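Local coordinates for quinoline 2-oxidoreductase small subunit (PDB 1T3Q) that carries the two [2Fe-2S] clusters of a molybdenum hydroxylase that oxidises quinoline, probably passing electrons from the molybdenum cofactor to the FAD of the medium subunit, at the interface of chains A and B. Sequence-based numbering; all coordinates share one arbitrary frame. Chains: chain A, quinoline 2-oxidoreductase small subunit; chain B, quinoline 2-oxidoreductase medium subunit.

The interface of chains A and B. Residues chain A 10, 27-28, 71, 73-74; chain B 6-8, 31, 50, 52.
The plant-type [2Fe-2S] domain of the small subunit here meets the FAD-binding domain of the medium subunit, and B:Tyr8, from strand 7-9 of chain B, hides the most surface of the residues in this patch. Its CG lies anti to the backbone N (chi1 174°), which sends the ring out against the 3-10 helix 72-75 of chain A. A:Val73 comes tip-on to one face: methyl CG2 sits over the middle, 3.6 Å from the centroid of the B:Tyr8 ring, in a CH-pi contact. Around this methyl, the A:Leu71 side chain crosses the tyrosine obliquely, its CD1 methyl against ring atom CD1 of B:Tyr8, whereas A:Met10, its chain bent at chi3 and crossing the tyrosine at about a right angle, brings CE to within 4.0 Å of B:Tyr8 CD2. A:Pro27 packs on the tyrosine CB.

At the phenol end, B:Tyr8 OH donates to B:Asp52 OD2 over 2.6 Å, along the anti lone pair of this carboxylate oxygen and in the ring plane. B:Asp52 OD2 also accepts a hydrogen bond from A:Gln74 NE2 at 2.9 Å, nearly straight (168° at H), which lies in the amide plane but arrives from above the carboxylate plane. Two donors, one from each subunit, thus grip OD2 and may favour its charged form. The amide flip of A:Gln74 is fixed from its other end, where OE1 accepts A:Leu71 N on a lone pair at 2.9 Å. Water 2 links the phenol to A:Val73 O.

B:Phe6, its CG in the crowded position between backbone N and carbonyl carbon (chi1 53°), lays the rim of its ring against A:Pro27 and A:Arg28, with CZ 3.7 Å from A:Arg28 CA. B:Leu50 CD1 lies over one face of this ring, offset toward the rim. A:Leu71 CD2 meets that CZ tip to tip. Water 1 bridges A:Arg28 N and B:Phe6 O.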
ATOM      1  N   MET A  10       8.251   8.048  28.997  1.00 33.72           N
ATOM      2  CA  MET A  10       9.610   8.285  29.461  1.00 30.50           C
ATOM      3  C   MET A  10      10.596   8.380  28.299  1.00 28.78           C
ATOM      4  O   MET A  10      10.532   7.600  27.345  1.00 26.37           O
ATOM      5  CB  MET A  10      10.030   7.166  30.418  1.00 31.79           C
ATOM      6  CG  MET A  10       9.266   7.170  31.737  1.00 31.86           C
ATOM      7  SD  MET A  10       9.814   5.874  32.857  1.00 35.84           S
ATOM      8  CE  MET A  10      11.461   6.463  33.276  1.00 36.50           C
ATOM      9  N   PRO A  27       6.271   2.678  30.619  1.00 22.66           N
ATOM     10  CA  PRO A  27       6.933   1.559  31.296  1.00 22.12           C
ATOM     11  C   PRO A  27       6.294   0.203  30.966  1.00 20.54           C
ATOM     12  O   PRO A  27       6.981  -0.814  30.926  1.00 21.11           O
ATOM     13  CB  PRO A  27       6.786   1.917  32.776  1.00 21.74           C
ATOM     14  CG  PRO A  27       6.805   3.423  32.757  1.00 22.17           C
ATOM     15  CD  PRO A  27       5.914   3.741  31.579  1.00 22.20           C
ATOM     16  N   ARG A  28       4.985   0.206  30.718  1.00 18.76           N
ATOM     17  CA  ARG A  28       4.236  -1.018  30.417  1.00 19.28           C
ATOM     18  C   ARG A  28       4.552  -1.684  29.081  1.00 17.95           C
ATOM     19  O   ARG A  28       4.058  -2.778  28.806  1.00 18.42           O
ATOM     20  CB  ARG A  28       2.725  -0.742  30.468  1.00 17.92           C
ATOM     21  CG  ARG A  28       2.205   0.094  29.297  1.00 18.18           C
ATOM     22  CD  ARG A  28       0.705   0.367  29.419  1.00 19.61           C
ATOM     23  NE  ARG A  28      -0.071  -0.861  29.590  1.00 21.88           N
ATOM     24  CZ  ARG A  28      -1.390  -0.896  29.773  1.00 20.57           C
ATOM     25  NH1 ARG A  28      -2.016  -2.056  29.921  1.00 20.41           N
ATOM     26  NH2 ARG A  28      -2.088   0.231  29.806  1.00 19.62           N
ATOM     27  N   LEU A  71      11.906  -4.492  29.690  1.00 18.05           N
ATOM     28  CA  LEU A  71      11.052  -3.317  29.544  1.00 15.93           C
ATOM     29  C   LEU A  71      11.760  -2.379  28.575  1.00 17.44           C
ATOM     30  O   LEU A  71      12.994  -2.296  28.567  1.00 16.72           O
ATOM     31  CB  LEU A  71      10.849  -2.598  30.889  1.00 15.98           C
ATOM     32  CG  LEU A  71      10.189  -3.340  32.058  1.00 17.69           C
ATOM     33  CD1 LEU A  71      10.071  -2.393  33.246  1.00 17.23           C
ATOM     34  CD2 LEU A  71       8.804  -3.839  31.656  1.00 16.72           C
ATOM     35  N   VAL A  73      11.913   0.682  28.770  1.00 16.36           N
ATOM     36  CA  VAL A  73      12.642   1.660  29.573  1.00 17.87           C
ATOM     37  C   VAL A  73      13.971   1.115  30.102  1.00 18.07           C
ATOM     38  O   VAL A  73      14.846   1.884  30.493  1.00 20.04           O
ATOM     39  CB  VAL A  73      11.795   2.203  30.761  1.00 16.38           C
ATOM     40  CG1 VAL A  73      10.593   2.959  30.229  1.00 18.33           C
ATOM     41  CG2 VAL A  73      11.362   1.073  31.683  1.00 16.62           C
ATOM     42  N   GLN A  74      14.137  -0.205  30.099  1.00 18.97           N
ATOM     43  CA  GLN A  74      15.389  -0.791  30.570  1.00 19.30           C
ATOM     44  C   GLN A  74      16.463  -0.764  29.490  1.00 18.62           C
ATOM     45  O   GLN A  74      17.566  -1.269  29.688  1.00 19.84           O
ATOM     46  CB  GLN A  74      15.166  -2.223  31.062  1.00 19.54           C
ATOM     47  CG  GLN A  74      14.361  -2.278  32.354  1.00 19.21           C
ATOM     48  CD  GLN A  74      14.068  -3.687  32.816  1.00 19.62           C
ATOM     49  OE1 GLN A  74      13.512  -4.491  32.073  1.00 19.16           O
ATOM     50  NE2 GLN A  74      14.432  -3.993  34.054  1.00 21.18           N
TER
ATOM     51  N   PHE B   6       1.820   0.588  34.807  1.00 21.08           N
ATOM     52  CA  PHE B   6       2.575   0.846  36.035  1.00 19.60           C
ATOM     53  C   PHE B   6       3.643   1.911  35.802  1.00 20.65           C
ATOM     54  O   PHE B   6       4.044   2.158  34.665  1.00 20.92           O
ATOM     55  CB  PHE B   6       3.226  -0.447  36.556  1.00 18.18           C
ATOM     56  CG  PHE B   6       4.060  -1.175  35.531  1.00 18.73           C
ATOM     57  CD1 PHE B   6       5.324  -0.711  35.177  1.00 18.20           C
ATOM     58  CD2 PHE B   6       3.562  -2.313  34.896  1.00 18.43           C
ATOM     59  CE1 PHE B   6       6.080  -1.370  34.202  1.00 18.40           C
ATOM     60  CE2 PHE B   6       4.308  -2.976  33.925  1.00 19.00           C
ATOM     61  CZ  PHE B   6       5.571  -2.503  33.576  1.00 18.03           C
ATOM     62  N   SER B   7       4.084   2.562  36.876  1.00 20.75           N
ATOM     63  CA  SER B   7       5.128   3.573  36.754  1.00 20.57           C
ATOM     64  C   SER B   7       6.463   2.860  36.940  1.00 19.65           C
ATOM     65  O   SER B   7       6.497   1.677  37.281  1.00 20.27           O
ATOM     66  CB  SER B   7       4.952   4.671  37.810  1.00 19.13           C
ATOM     67  OG  SER B   7       5.009   4.126  39.110  1.00 22.53           O
ATOM     68  N   TYR B   8       7.562   3.576  36.730  1.00 20.68           N
ATOM     69  CA  TYR B   8       8.886   2.972  36.835  1.00 22.21           C
ATOM     70  C   TYR B   8       9.920   3.894  37.461  1.00 21.88           C
ATOM     71  O   TYR B   8       9.951   5.090  37.179  1.00 22.72           O
ATOM     72  CB  TYR B   8       9.357   2.564  35.438  1.00 21.73           C
ATOM     73  CG  TYR B   8      10.778   2.051  35.355  1.00 22.56           C
ATOM     74  CD1 TYR B   8      11.073   0.701  35.563  1.00 21.95           C
ATOM     75  CD2 TYR B   8      11.826   2.910  35.015  1.00 22.00           C
ATOM     76  CE1 TYR B   8      12.380   0.217  35.426  1.00 19.61           C
ATOM     77  CE2 TYR B   8      13.130   2.440  34.878  1.00 22.61           C
ATOM     78  CZ  TYR B   8      13.400   1.094  35.083  1.00 22.14           C
ATOM     79  OH  TYR B   8      14.688   0.633  34.930  1.00 19.95           O
ATOM     80  N   ALA B  31      14.196  -6.989  38.773  1.00 18.20           N
ATOM     81  CA  ALA B  31      15.622  -7.218  38.608  1.00 17.37           C
ATOM     82  C   ALA B  31      15.839  -7.579  37.142  1.00 17.63           C
ATOM     83  O   ALA B  31      15.861  -6.698  36.285  1.00 18.13           O
ATOM     84  CB  ALA B  31      16.078  -8.350  39.517  1.00 15.98           C
ATOM     85  N   LEU B  50       7.142  -0.313  39.247  1.00 19.77           N
ATOM     86  CA  LEU B  50       8.218  -1.292  39.290  1.00 19.04           C
ATOM     87  C   LEU B  50       9.484  -0.542  39.659  1.00 19.23           C
ATOM     88  O   LEU B  50       9.828   0.462  39.036  1.00 18.71           O
ATOM     89  CB  LEU B  50       8.394  -1.992  37.941  1.00 17.33           C
ATOM     90  CG  LEU B  50       7.265  -2.946  37.530  1.00 17.79           C
ATOM     91  CD1 LEU B  50       7.687  -3.714  36.286  1.00 16.70           C
ATOM     92  CD2 LEU B  50       6.959  -3.913  38.669  1.00 15.70           C
ATOM     93  N   ASP B  52      13.302  -0.795  39.761  1.00 19.77           N
ATOM     94  CA  ASP B  52      14.466  -1.483  39.215  1.00 20.45           C
ATOM     95  C   ASP B  52      15.670  -1.338  40.144  1.00 21.11           C
ATOM     96  O   ASP B  52      15.873  -0.281  40.746  1.00 23.01           O
ATOM     97  CB  ASP B  52      14.807  -0.887  37.839  1.00 19.04           C
ATOM     98  CG  ASP B  52      15.554  -1.862  36.936  1.00 20.82           C
ATOM     99  OD1 ASP B  52      16.303  -2.714  37.457  1.00 19.67           O
ATOM    100  OD2 ASP B  52      15.400  -1.762  35.701  1.00 20.17           O
TER
HETATM  101  O   HOH W   1       2.961   2.029  31.930  1.00 21.71           O
HETATM  102  O   HOH W   2      16.401   2.017  33.331  1.00 28.21           O